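Local structure of leucine-rich repeat protein (Bacteroides thetaiotaomicron, 4ECN) at residues A[133-138]-A[207-212]; A[156-161]-A[174-179]; A[219-224]-A[255-260]. The protein is of unknown function but, as an extracellular leucine-rich repeat protein with two transthyretin-clan domains of the DUF4458 family, probably binds other proteins. All coordinates share one frame; numbering follows the deposited sequence.

Interaction 1: A[133-138]-A[207-212]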
ATOM      1  N   VAL A 133     -21.151 -41.367  16.393  1.00 59.69           N
ATOM      2  CA  VAL A 133     -22.305 -41.018  15.553  1.00 59.60           C
ATOM      3  C   VAL A 133     -22.243 -41.696  14.187  1.00 64.67           C
ATOM      4  O   VAL A 133     -21.165 -41.876  13.624  1.00 65.24           O
ATOM      5  CB  VAL A 133     -22.375 -39.461  15.373  1.00 62.30           C
ATOM      6  CG1 VAL A 133     -23.158 -39.043  14.132  1.00 61.43           C
ATOM      7  CG2 VAL A 133     -22.966 -38.793  16.607  1.00 62.42           C
ATOM      8  N   THR A 134     -23.430 -42.011  13.643  1.00 60.44           N
ATOM      9  CA  THR A 134     -23.647 -42.511  12.288  1.00 60.19           C
ATOM     10  C   THR A 134     -24.668 -41.605  11.641  1.00 63.55           C
ATOM     11  O   THR A 134     -25.574 -41.112  12.321  1.00 62.15           O
ATOM     12  CB  THR A 134     -24.069 -43.982  12.245  1.00 67.44           C
ATOM     13  OG1 THR A 134     -25.248 -44.148  13.041  1.00 75.28           O
ATOM     14  CG2 THR A 134     -22.967 -44.924  12.680  1.00 60.69           C
ATOM     15  N   PHE A 135     -24.534 -41.388  10.336  1.00 59.98           N
ATOM     16  CA  PHE A 135     -25.435 -40.506   9.603  1.00 58.84           C
ATOM     17  C   PHE A 135     -26.392 -41.294   8.725  1.00 63.27           C
ATOM     18  O   PHE A 135     -26.114 -42.438   8.344  1.00 64.34           O
ATOM     19  CB  PHE A 135     -24.622 -39.511   8.755  1.00 59.38           C
ATOM     20  CG  PHE A 135     -23.759 -38.639   9.632  1.00 59.27           C
ATOM     21  CD1 PHE A 135     -24.269 -37.476  10.198  1.00 61.37           C
ATOM     22  CD2 PHE A 135     -22.472 -39.031   9.979  1.00 59.40           C
ATOM     23  CE1 PHE A 135     -23.493 -36.705  11.058  1.00 60.67           C
ATOM     24  CE2 PHE A 135     -21.696 -38.251  10.836  1.00 60.59           C
ATOM     25  CZ  PHE A 135     -22.206 -37.093  11.354  1.00 58.08           C
ATOM     26  N   LYS A 136     -27.537 -40.672   8.444  1.00 58.35           N
ATOM     27  CA  LYS A 136     -28.598 -41.177   7.599  1.00 58.65           C
ATOM     28  C   LYS A 136     -28.975 -40.063   6.648  1.00 65.00           C
ATOM     29  O   LYS A 136     -29.533 -39.028   7.063  1.00 63.88           O
ATOM     30  CB  LYS A 136     -29.773 -41.661   8.449  1.00 61.02           C
ATOM     31  CG  LYS A 136     -30.993 -42.162   7.688  1.00 72.03           C
ATOM     32  CD  LYS A 136     -32.191 -42.165   8.644  1.00 82.38           C
ATOM     33  CE  LYS A 136     -33.494 -42.653   8.064  1.00 90.96           C
ATOM     34  NZ  LYS A 136     -33.473 -44.119   7.840  1.00101.52           N
ATOM     35  N   LEU A 137     -28.573 -40.248   5.382  1.00 63.99           N
ATOM     36  CA  LEU A 137     -28.824 -39.332   4.272  1.00 64.94           C
ATOM     37  C   LEU A 137     -30.280 -39.482   3.833  1.00 72.53           C
ATOM     38  O   LEU A 137     -30.736 -40.600   3.626  1.00 72.28           O
ATOM     39  CB  LEU A 137     -27.850 -39.602   3.112  1.00 64.75           C
ATOM     40  CG  LEU A 137     -26.412 -39.101   3.227  1.00 68.52           C
ATOM     41  CD1 LEU A 137     -25.602 -39.879   4.273  1.00 68.22           C
ATOM     42  CD2 LEU A 137     -25.708 -39.241   1.891  1.00 71.48           C
ATOM     43  N   SER A 138     -31.014 -38.368   3.730  1.00 72.54           N
ATOM     44  CA  SER A 138     -32.438 -38.373   3.410  1.00 74.91           C
ATOM     45  C   SER A 138     -32.804 -37.290   2.404  1.00 83.20           C
ATOM     46  O   SER A 138     -32.185 -36.223   2.429  1.00 83.38           O
ATOM     47  CB  SER A 138     -33.233 -38.146   4.692  1.00 80.02           C
ATOM     48  OG  SER A 138     -32.681 -38.820   5.816  1.00 92.11           O
ATOM     49  N   SER A 207     -19.448 -46.399   9.100  1.00 73.12           N
ATOM     50  CA  SER A 207     -18.295 -46.160   9.973  1.00 72.28           C
ATOM     51  C   SER A 207     -18.607 -44.964  10.913  1.00 75.60           C
ATOM     52  O   SER A 207     -18.838 -43.837  10.439  1.00 75.14           O
ATOM     53  CB  SER A 207     -17.024 -45.917   9.163  1.00 76.50           C
ATOM     54  OG  SER A 207     -16.636 -47.047   8.398  1.00 90.50           O
ATOM     55  N   ALA A 208     -18.692 -45.233  12.239  1.00 69.85           N
ATOM     56  CA  ALA A 208     -18.990 -44.214  13.245  1.00 67.54           C
ATOM     57  C   ALA A 208     -17.866 -43.206  13.354  1.00 70.77           C
ATOM     58  O   ALA A 208     -16.713 -43.537  13.063  1.00 71.13           O
ATOM     59  CB  ALA A 208     -19.225 -44.858  14.597  1.00 68.30           C
ATOM     60  N   VAL A 209     -18.195 -41.970  13.772  1.00 65.21           N
ATOM     61  CA  VAL A 209     -17.208 -40.913  13.959  1.00 63.02           C
ATOM     62  C   VAL A 209     -17.216 -40.549  15.431  1.00 65.09           C
ATOM     63  O   VAL A 209     -18.166 -40.889  16.110  1.00 62.77           O
ATOM     64  CB  VAL A 209     -17.435 -39.694  13.029  1.00 66.21           C
ATOM     65  CG1 VAL A 209     -17.453 -40.123  11.570  1.00 65.84           C
ATOM     66  CG2 VAL A 209     -18.705 -38.921  13.381  1.00 66.07           C
ATOM     67  N   TRP A 210     -16.148 -39.918  15.935  1.00 63.91           N
ATOM     68  CA  TRP A 210     -16.044 -39.516  17.341  1.00 64.36           C
ATOM     69  C   TRP A 210     -16.269 -38.031  17.479  1.00 64.95           C
ATOM     70  O   TRP A 210     -15.414 -37.242  17.060  1.00 64.44           O
ATOM     71  CB  TRP A 210     -14.677 -39.895  17.960  1.00 64.36           C
ATOM     72  CG  TRP A 210     -14.534 -41.335  18.340  1.00 66.92           C
ATOM     73  CD1 TRP A 210     -14.658 -41.871  19.588  1.00 70.60           C
ATOM     74  CD2 TRP A 210     -14.232 -42.424  17.462  1.00 67.50           C
ATOM     75  NE1 TRP A 210     -14.490 -43.236  19.534  1.00 71.03           N
ATOM     76  CE2 TRP A 210     -14.227 -43.602  18.241  1.00 72.42           C
ATOM     77  CE3 TRP A 210     -13.987 -42.522  16.079  1.00 68.87           C
ATOM     78  CZ2 TRP A 210     -13.973 -44.863  17.687  1.00 72.49           C
ATOM     79  CZ3 TRP A 210     -13.752 -43.776  15.528  1.00 71.12           C
ATOM     80  CH2 TRP A 210     -13.741 -44.928  16.328  1.00 72.41           C
ATOM     81  N   LEU A 211     -17.411 -37.646  18.081  1.00 58.58           N
ATOM     82  CA  LEU A 211     -17.758 -36.248  18.353  1.00 56.02           C
ATOM     83  C   LEU A 211     -17.797 -35.962  19.849  1.00 57.98           C
ATOM     84  O   LEU A 211     -18.267 -36.813  20.598  1.00 58.11           O
ATOM     85  CB  LEU A 211     -19.126 -35.878  17.750  1.00 55.29           C
ATOM     86  CG  LEU A 211     -19.279 -35.803  16.245  1.00 58.21           C
ATOM     87  CD1 LEU A 211     -20.707 -35.510  15.898  1.00 58.21           C
ATOM     88  CD2 LEU A 211     -18.387 -34.730  15.633  1.00 57.59           C
ATOM     89  N   PRO A 212     -17.401 -34.767  20.333  1.00 53.35           N
ATOM     90  CA  PRO A 212     -17.585 -34.494  21.779  1.00 53.39           C
ATOM     91  C   PRO A 212     -19.083 -34.519  22.147  1.00 58.44           C
ATOM     92  O   PRO A 212     -19.928 -34.192  21.302  1.00 58.58           O
ATOM     93  CB  PRO A 212     -16.974 -33.094  21.972  1.00 53.91           C
ATOM     94  CG  PRO A 212     -16.212 -32.795  20.720  1.00 57.05           C
ATOM     95  CD  PRO A 212     -16.820 -33.607  19.620  1.00 52.96           C
TER
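Val133 and Leu211 touch through their branch ends, CG2 of Val133 lying 4.0 Å from CD1 of Leu211. CG1 of Val133, anti to the backbone N (chi1 158°), goes instead to the Phe135 ring, 3.5 Å above its plane and shifted toward the rim. Val209 completes the apolar group from the same face of the sheet. Its CG2 meets the ring at the edge, near the ring plane, 4.0 Å from CE2 of Phe135, and lies 4.2 Å from CB of Val133. Branched aliphatic groups suit this place because each offers two methyls to different neighbours, while the flat ring presents both a face and a rim. Phe244 and Met176 bring further apolar surface from neighbouring strands.

Beneath the side chains, Val133 and Val209 form an antiparallel hydrogen-bonded pair: N of Val133 donates to O of Val209 at 3.0 Å, and N of Val209 returns the bond to O of Val133 at 3.0 Å. The latter oxygen also takes a CA-H contact, 3.2 Å from CA of Ala208. On the other face, CG2 of Thr134 packs 4.1 Å from CA of Ala208, where the small alanine leaves room for the approach. At the polar edge, OG1 of Thr134 is bound to the backbone N of Asp254 on the parallel neighbour strand. The N-to-C directions of the two short strands make an angle of 122°, well off antiparallel, and the chain turns a corner at Ser207; one bridged pair joins them here. Such a bent strand, paired with 130-139 and with 170-179 over an apolar interior, is consistent with the beta-sandwich architecture of the transthyretin clan.

Interaction 2: A[156-161]-A[174-179]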
ATOM      1  N   ARG A 156     -21.751 -41.972  -3.591  1.00 64.03           N
ATOM      2  CA  ARG A 156     -20.841 -42.986  -3.042  1.00 63.76           C
ATOM      3  C   ARG A 156     -20.140 -42.525  -1.749  1.00 66.15           C
ATOM      4  O   ARG A 156     -19.881 -43.353  -0.867  1.00 63.89           O
ATOM      5  CB  ARG A 156     -19.795 -43.365  -4.091  1.00 65.01           C
ATOM      6  CG  ARG A 156     -20.410 -43.941  -5.367  1.00 81.25           C
ATOM      7  CD  ARG A 156     -20.703 -45.424  -5.288  1.00 96.28           C
ATOM      8  NE  ARG A 156     -21.438 -45.862  -6.473  1.00111.65           N
ATOM      9  CZ  ARG A 156     -22.748 -46.083  -6.501  1.00127.79           C
ATOM     10  NH1 ARG A 156     -23.477 -45.949  -5.398  1.00113.26           N
ATOM     11  NH2 ARG A 156     -23.339 -46.466  -7.626  1.00116.45           N
ATOM     12  N   TYR A 157     -19.820 -41.217  -1.658  1.00 63.75           N
ATOM     13  CA  TYR A 157     -19.134 -40.581  -0.529  1.00 63.02           C
ATOM     14  C   TYR A 157     -19.771 -39.239  -0.172  1.00 65.67           C
ATOM     15  O   TYR A 157     -20.348 -38.573  -1.036  1.00 65.43           O
ATOM     16  CB  TYR A 157     -17.641 -40.379  -0.843  1.00 64.27           C
ATOM     17  CG  TYR A 157     -16.896 -41.685  -0.976  1.00 68.39           C
ATOM     18  CD1 TYR A 157     -16.396 -42.344   0.144  1.00 70.83           C
ATOM     19  CD2 TYR A 157     -16.724 -42.289  -2.219  1.00 70.65           C
ATOM     20  CE1 TYR A 157     -15.756 -43.579   0.034  1.00 73.42           C
ATOM     21  CE2 TYR A 157     -16.080 -43.522  -2.344  1.00 72.60           C
ATOM     22  CZ  TYR A 157     -15.587 -44.160  -1.217  1.00 81.91           C
ATOM     23  OH  TYR A 157     -14.931 -45.363  -1.350  1.00 84.25           O
ATOM     24  N   VAL A 158     -19.661 -38.844   1.109  1.00 60.49           N
ATOM     25  CA  VAL A 158     -20.200 -37.578   1.580  1.00 58.79           C
ATOM     26  C   VAL A 158     -19.201 -36.902   2.561  1.00 61.48           C
ATOM     27  O   VAL A 158     -18.381 -37.573   3.198  1.00 61.04           O
ATOM     28  CB  VAL A 158     -21.601 -37.765   2.219  1.00 62.48           C
ATOM     29  CG1 VAL A 158     -21.520 -38.355   3.624  1.00 61.83           C
ATOM     30  CG2 VAL A 158     -22.384 -36.459   2.226  1.00 62.19           C
ATOM     31  N   ASP A 159     -19.275 -35.555   2.632  1.00 56.46           N
ATOM     32  CA  ASP A 159     -18.544 -34.685   3.562  1.00 54.05           C
ATOM     33  C   ASP A 159     -19.549 -33.993   4.401  1.00 56.24           C
ATOM     34  O   ASP A 159     -20.386 -33.301   3.831  1.00 56.03           O
ATOM     35  CB  ASP A 159     -17.636 -33.654   2.836  1.00 54.66           C
ATOM     36  CG  ASP A 159     -16.420 -34.183   2.102  1.00 59.67           C
ATOM     37  OD1 ASP A 159     -15.832 -35.169   2.562  1.00 59.65           O
ATOM     38  OD2 ASP A 159     -16.006 -33.551   1.126  1.00 66.34           O
ATOM     39  N   VAL A 160     -19.560 -34.187   5.727  1.00 52.24           N
ATOM     40  CA  VAL A 160     -20.572 -33.426   6.449  1.00 51.41           C
ATOM     41  C   VAL A 160     -19.874 -32.537   7.488  1.00 52.85           C
ATOM     42  O   VAL A 160     -18.851 -32.900   8.077  1.00 50.95           O
ATOM     43  CB  VAL A 160     -21.750 -34.233   7.076  1.00 56.00           C
ATOM     44  CG1 VAL A 160     -22.316 -35.253   6.086  1.00 56.71           C
ATOM     45  CG2 VAL A 160     -21.392 -34.896   8.396  1.00 55.79           C
ATOM     46  N   THR A 161     -20.431 -31.331   7.636  1.00 49.25           N
ATOM     47  CA  THR A 161     -20.080 -30.331   8.626  1.00 48.05           C
ATOM     48  C   THR A 161     -21.149 -30.342   9.678  1.00 52.53           C
ATOM     49  O   THR A 161     -22.329 -30.131   9.360  1.00 51.92           O
ATOM     50  CB  THR A 161     -19.922 -28.918   8.016  1.00 53.73           C
ATOM     51  OG1 THR A 161     -19.251 -28.971   6.763  1.00 58.34           O
ATOM     52  CG2 THR A 161     -19.255 -27.925   8.976  1.00 45.21           C
ATOM     53  N   LYS A 174     -14.789 -35.784   6.725  1.00 52.86           N
ATOM     54  CA  LYS A 174     -14.494 -35.901   5.307  1.00 52.23           C
ATOM     55  C   LYS A 174     -14.443 -37.344   4.796  1.00 59.01           C
ATOM     56  O   LYS A 174     -14.056 -38.262   5.517  1.00 60.19           O
ATOM     57  CB  LYS A 174     -13.166 -35.199   4.993  1.00 52.27           C
ATOM     58  CG  LYS A 174     -13.287 -33.669   5.021  1.00 64.14           C
ATOM     59  CD  LYS A 174     -11.995 -32.934   4.623  1.00 78.88           C
ATOM     60  CE  LYS A 174     -12.090 -31.417   4.653  1.00 89.58           C
ATOM     61  NZ  LYS A 174     -13.014 -30.869   3.614  1.00102.29           N
ATOM     62  N   GLY A 175     -14.868 -37.483   3.535  1.00 55.49           N
ATOM     63  CA  GLY A 175     -14.901 -38.695   2.733  1.00 56.04           C
ATOM     64  C   GLY A 175     -15.513 -39.926   3.364  1.00 62.64           C
ATOM     65  O   GLY A 175     -14.939 -41.011   3.240  1.00 65.53           O
HETATM   66  N   MSE A 176     -16.682 -39.795   4.012  1.00 57.36           N
HETATM   67  CA  MSE A 176     -17.364 -40.939   4.619  1.00 57.02           C
HETATM   68  C   MSE A 176     -18.055 -41.777   3.539  1.00 65.87           C
HETATM   69  O   MSE A 176     -18.707 -41.196   2.662  1.00 65.76           O
HETATM   70  CB  MSE A 176     -18.373 -40.486   5.676  1.00 58.24           C
HETATM   71  CG  MSE A 176     -17.740 -39.807   6.903  1.00 63.59           C
HETATM   72 SE   MSE A 176     -19.072 -39.236   8.221  0.75 69.65          SE
HETATM   73  CE  MSE A 176     -20.114 -38.061   7.087  1.00 65.94           C
ATOM     74  N   LYS A 177     -17.905 -43.140   3.591  1.00 64.93           N
ATOM     75  CA  LYS A 177     -18.516 -44.028   2.597  1.00 66.11           C
ATOM     76  C   LYS A 177     -20.001 -44.235   2.907  1.00 71.76           C
ATOM     77  O   LYS A 177     -20.377 -44.695   3.987  1.00 71.88           O
ATOM     78  CB  LYS A 177     -17.797 -45.382   2.490  1.00 69.65           C
ATOM     79  CG  LYS A 177     -18.240 -46.187   1.267  1.00 83.97           C
ATOM     80  CD  LYS A 177     -17.754 -47.626   1.289  1.00 94.63           C
ATOM     81  CE  LYS A 177     -18.454 -48.498   0.263  1.00108.38           C
ATOM     82  NZ  LYS A 177     -19.905 -48.701   0.569  1.00117.16           N
ATOM     83  N   VAL A 178     -20.826 -43.897   1.918  1.00 70.21           N
ATOM     84  CA  VAL A 178     -22.278 -43.983   1.941  1.00 71.63           C
ATOM     85  C   VAL A 178     -22.677 -45.394   1.485  1.00 81.95           C
ATOM     86  O   VAL A 178     -22.385 -45.781   0.350  1.00 82.40           O
ATOM     87  CB  VAL A 178     -22.892 -42.859   1.048  1.00 75.18           C
ATOM     88  CG1 VAL A 178     -24.403 -42.957   0.984  1.00 75.47           C
ATOM     89  CG2 VAL A 178     -22.473 -41.466   1.522  1.00 74.01           C
ATOM     90  N   THR A 179     -23.313 -46.168   2.381  1.00 82.38           N
ATOM     91  CA  THR A 179     -23.782 -47.534   2.119  1.00 84.10           C
ATOM     92  C   THR A 179     -25.307 -47.463   1.801  1.00 91.79           C
ATOM     93  O   THR A 179     -26.138 -47.298   2.705  1.00 91.46           O
ATOM     94  CB  THR A 179     -23.420 -48.431   3.315  1.00 87.21           C
ATOM     95  OG1 THR A 179     -21.997 -48.466   3.434  1.00 85.37           O
ATOM     96  CG2 THR A 179     -23.946 -49.834   3.180  1.00 83.80           C
TER
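Asp159 OD1 accepts the backbone N-H of Gly175 at 2.7 Å, met almost head-on down its C-O bond and nearly straight at hydrogen (172°). The other carboxylate oxygen, OD2, is held by the hydroxyl of Tyr224, so both ends of the group have partners and its rotation is fixed. NZ of Lys174 stays 4.7 Å from OD2 of Asp159, without contact, yet would probably help to stabilise the negative charge. Gly175 turns the chain with a positive phi of 49°, a conformation that glycine adopts easily.

Past this corner, regular pairing resumes. N of Val158 donates to O of Met176 at 3.0 Å, and N of Met176 donates to O of Val158 at 2.9 Å. Met176, present as selenomethionine, is bent at its last torsion (chi3 -58°), which brings CE between two valines: it lies 3.7 Å from CG1 of Val158 and 3.7 Å from CG2 of Val160. A long flexible side chain suits this place, since its end can settle against two rigid branched ones. On the opposite face CE1 of Tyr157 lies 3.7 Å from CB of Lys177, the lysine's aliphatic part serving as apolar surface while its amine leads away; Arg231 makes a cation-pi contact with the same ring. Toward the other neighbour, strand 214-227, Arg156 and Tyr157 together face Tyr224 as a classic beta bulge. Strands 157-164 and 170-179 form an antiparallel beta hairpin with one apolar face and one mixed, polar face.

Interaction 3: A[219-224]-A[255-260]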
ATOM      1  N   VAL A 219     -24.759 -28.727   9.128  1.00 42.98           N
ATOM      2  CA  VAL A 219     -24.886 -27.377   8.586  1.00 41.50           C
ATOM      3  C   VAL A 219     -24.371 -27.297   7.107  1.00 46.11           C
ATOM      4  O   VAL A 219     -24.572 -26.272   6.439  1.00 45.28           O
ATOM      5  CB  VAL A 219     -24.172 -26.330   9.494  1.00 43.60           C
ATOM      6  CG1 VAL A 219     -24.879 -26.223  10.840  1.00 43.51           C
ATOM      7  CG2 VAL A 219     -22.679 -26.616   9.671  1.00 42.05           C
ATOM      8  N   ALA A 220     -23.764 -28.376   6.591  1.00 44.30           N
ATOM      9  CA  ALA A 220     -23.289 -28.418   5.200  1.00 45.02           C
ATOM     10  C   ALA A 220     -22.847 -29.819   4.781  1.00 49.89           C
ATOM     11  O   ALA A 220     -22.421 -30.616   5.622  1.00 50.27           O
ATOM     12  CB  ALA A 220     -22.126 -27.445   5.002  1.00 45.12           C
ATOM     13  N   TYR A 221     -22.907 -30.103   3.473  1.00 46.82           N
ATOM     14  CA  TYR A 221     -22.419 -31.378   2.934  1.00 47.42           C
ATOM     15  C   TYR A 221     -21.963 -31.225   1.476  1.00 53.21           C
ATOM     16  O   TYR A 221     -22.394 -30.311   0.755  1.00 52.24           O
ATOM     17  CB  TYR A 221     -23.470 -32.518   3.033  1.00 49.28           C
ATOM     18  CG  TYR A 221     -24.665 -32.326   2.123  1.00 52.26           C
ATOM     19  CD1 TYR A 221     -24.643 -32.781   0.804  1.00 54.87           C
ATOM     20  CD2 TYR A 221     -25.790 -31.626   2.555  1.00 53.37           C
ATOM     21  CE1 TYR A 221     -25.709 -32.540  -0.062  1.00 56.75           C
ATOM     22  CE2 TYR A 221     -26.864 -31.387   1.700  1.00 55.25           C
ATOM     23  CZ  TYR A 221     -26.824 -31.858   0.396  1.00 66.49           C
ATOM     24  OH  TYR A 221     -27.889 -31.655  -0.444  1.00 72.94           O
ATOM     25  N   THR A 222     -21.103 -32.162   1.057  1.00 51.37           N
ATOM     26  CA  THR A 222     -20.632 -32.348  -0.306  1.00 51.07           C
ATOM     27  C   THR A 222     -20.786 -33.837  -0.602  1.00 55.30           C
ATOM     28  O   THR A 222     -20.226 -34.664   0.129  1.00 52.50           O
ATOM     29  CB  THR A 222     -19.214 -31.808  -0.510  1.00 57.31           C
ATOM     30  OG1 THR A 222     -19.177 -30.430  -0.146  1.00 64.01           O
ATOM     31  CG2 THR A 222     -18.761 -31.934  -1.939  1.00 53.14           C
ATOM     32  N   THR A 223     -21.597 -34.181  -1.622  1.00 54.78           N
ATOM     33  CA  THR A 223     -21.776 -35.585  -2.025  1.00 56.19           C
ATOM     34  C   THR A 223     -20.864 -35.889  -3.235  1.00 62.03           C
ATOM     35  O   THR A 223     -20.581 -34.996  -4.040  1.00 60.73           O
ATOM     36  CB  THR A 223     -23.249 -35.932  -2.317  1.00 61.08           C
ATOM     37  OG1 THR A 223     -23.802 -34.951  -3.187  1.00 62.39           O
ATOM     38  CG2 THR A 223     -24.092 -36.040  -1.054  1.00 55.08           C
ATOM     39  N   TYR A 224     -20.406 -37.152  -3.345  1.00 61.33           N
ATOM     40  CA  TYR A 224     -19.525 -37.613  -4.419  1.00 62.49           C
ATOM     41  C   TYR A 224     -20.009 -38.900  -5.106  1.00 71.32           C
ATOM     42  O   TYR A 224     -20.562 -39.788  -4.457  1.00 70.67           O
ATOM     43  CB  TYR A 224     -18.112 -37.881  -3.882  1.00 62.76           C
ATOM     44  CG  TYR A 224     -17.462 -36.691  -3.224  1.00 62.85           C
ATOM     45  CD1 TYR A 224     -16.754 -35.754  -3.973  1.00 64.26           C
ATOM     46  CD2 TYR A 224     -17.540 -36.503  -1.847  1.00 62.58           C
ATOM     47  CE1 TYR A 224     -16.173 -34.640  -3.372  1.00 63.29           C
ATOM     48  CE2 TYR A 224     -16.957 -35.398  -1.234  1.00 62.15           C
ATOM     49  CZ  TYR A 224     -16.273 -34.469  -1.998  1.00 67.01           C
ATOM     50  OH  TYR A 224     -15.701 -33.378  -1.385  1.00 63.20           O
ATOM     51  N   ALA A 255     -28.032 -39.772  12.316  1.00 65.79           N
ATOM     52  CA  ALA A 255     -28.036 -38.309  12.403  1.00 63.16           C
ATOM     53  C   ALA A 255     -28.432 -37.738  11.033  1.00 61.67           C
ATOM     54  O   ALA A 255     -27.919 -38.201  10.016  1.00 61.19           O
ATOM     55  CB  ALA A 255     -26.658 -37.825  12.844  1.00 63.19           C
ATOM     56  N   ASN A 256     -29.349 -36.766  10.992  1.00 55.59           N
ATOM     57  CA  ASN A 256     -29.905 -36.267   9.730  1.00 55.41           C
ATOM     58  C   ASN A 256     -28.929 -35.463   8.798  1.00 60.41           C
ATOM     59  O   ASN A 256     -28.470 -34.378   9.151  1.00 60.78           O
ATOM     60  CB  ASN A 256     -31.112 -35.364   9.993  1.00 50.31           C
ATOM     61  CG  ASN A 256     -31.844 -34.948   8.732  1.00 62.33           C
ATOM     62  OD1 ASN A 256     -32.221 -33.772   8.572  1.00 51.99           O
ATOM     63  ND2 ASN A 256     -32.061 -35.907   7.802  1.00 54.84           N
ATOM     64  N   VAL A 257     -28.747 -35.962   7.556  1.00 56.07           N
ATOM     65  CA  VAL A 257     -28.022 -35.294   6.480  1.00 55.32           C
ATOM     66  C   VAL A 257     -29.074 -35.033   5.376  1.00 60.95           C
ATOM     67  O   VAL A 257     -29.388 -35.944   4.602  1.00 61.29           O
ATOM     68  CB  VAL A 257     -26.769 -36.061   5.992  1.00 59.32           C
ATOM     69  CG1 VAL A 257     -26.068 -35.309   4.864  1.00 58.71           C
ATOM     70  CG2 VAL A 257     -25.796 -36.316   7.141  1.00 58.65           C
ATOM     71  N   PRO A 258     -29.697 -33.827   5.364  1.00 57.90           N
ATOM     72  CA  PRO A 258     -30.782 -33.549   4.402  1.00 58.45           C
ATOM     73  C   PRO A 258     -30.295 -33.261   2.967  1.00 61.68           C
ATOM     74  O   PRO A 258     -29.998 -32.112   2.615  1.00 60.14           O
ATOM     75  CB  PRO A 258     -31.454 -32.304   4.996  1.00 60.02           C
ATOM     76  CG  PRO A 258     -30.387 -31.613   5.728  1.00 63.69           C
ATOM     77  CD  PRO A 258     -29.488 -32.686   6.277  1.00 59.11           C
ATOM     78  N   ILE A 259     -30.308 -34.301   2.117  1.00 58.28           N
ATOM     79  CA  ILE A 259     -29.869 -34.204   0.725  1.00 58.02           C
ATOM     80  C   ILE A 259     -30.917 -33.409  -0.071  1.00 64.72           C
ATOM     81  O   ILE A 259     -32.106 -33.671   0.056  1.00 65.53           O
ATOM     82  CB  ILE A 259     -29.603 -35.611   0.139  1.00 60.73           C
ATOM     83  CG1 ILE A 259     -28.551 -36.389   0.985  1.00 59.73           C
ATOM     84  CG2 ILE A 259     -29.211 -35.558  -1.353  1.00 61.72           C
ATOM     85  CD1 ILE A 259     -27.162 -35.737   1.158  1.00 57.11           C
ATOM     86  N   GLN A 260     -30.461 -32.423  -0.866  1.00 62.24           N
ATOM     87  CA  GLN A 260     -31.318 -31.511  -1.628  1.00 63.15           C
ATOM     88  C   GLN A 260     -31.509 -31.911  -3.092  1.00 69.77           C
ATOM     89  O   GLN A 260     -32.573 -31.615  -3.657  1.00 69.90           O
ATOM     90  CB  GLN A 260     -30.722 -30.092  -1.607  1.00 63.42           C
ATOM     91  CG  GLN A 260     -30.550 -29.489  -0.218  1.00 67.77           C
ATOM     92  CD  GLN A 260     -31.848 -29.332   0.532  1.00 77.96           C
ATOM     93  OE1 GLN A 260     -32.817 -28.735   0.041  1.00 72.92           O
ATOM     94  NE2 GLN A 260     -31.872 -29.839   1.760  1.00 64.39           N
TER
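The Tyr221 ring carries CD1 of Ile259 over one face, a CH-pi contact 3.9 Å from the ring centroid and displaced toward the rim. Obliquely to the ring, O of Pro258 comes 3.3 Å from CE2 of Tyr221, and CG1 of Val257 approaches CB of Tyr221. This is packing across the interior of a curled sheet, consistent with a transthyretin-like beta sandwich: the strands are not hydrogen-bonded neighbours, and their axes pass 8.0 Å apart at 64°. A large aromatic residue suits that spacing because it spans it.

Chi1 of 69° sets CG between the backbone N and the carbonyl carbon, and the ring extends from there toward 255-260. There the phenol oxygen takes the backbone N-H of Gln260, N to OH 2.7 Å, and also bonds to Glu235, so a polar tip is satisfied within a buried contact. A phenylalanine here would keep the ring packing but would probably leave the backbone N-H of Gln260 and the carboxylate of Glu235 without their shared mate.

Beside the ring, CG2 of Thr223 and CD1 of Ile259 meet tip to tip at 3.8 Å, while OG1 of Thr223 turns to Tyr150. NE2 of Gln260, also bound to Glu140, folds back to O of Pro258 at 3.1 Å, lying above that carbonyl's plane.

All three contacts belong to one domain and share its apolar interior. Interactions 1 and 2 are backbone-paired, partly buried joints between adjacent antiparallel strands, and they meet where CE2 of Phe135 packs on SE of Met176. Interaction 3 is wholly buried and joins strands across the core by side-chain packing and one bond from a backbone N-H to a tyrosine hydroxyl. Strand 130-139 ties it to interaction 1 through parallel pairing with 251-259, and strand 214-227 ties it to interaction 2, where Tyr224 reaches Asp159. The exposed residues of interactions 1 and 2, such as Ser207, Lys174 and Lys177, lie at their rims, whereas in interaction 3 the polar tips are paired inside.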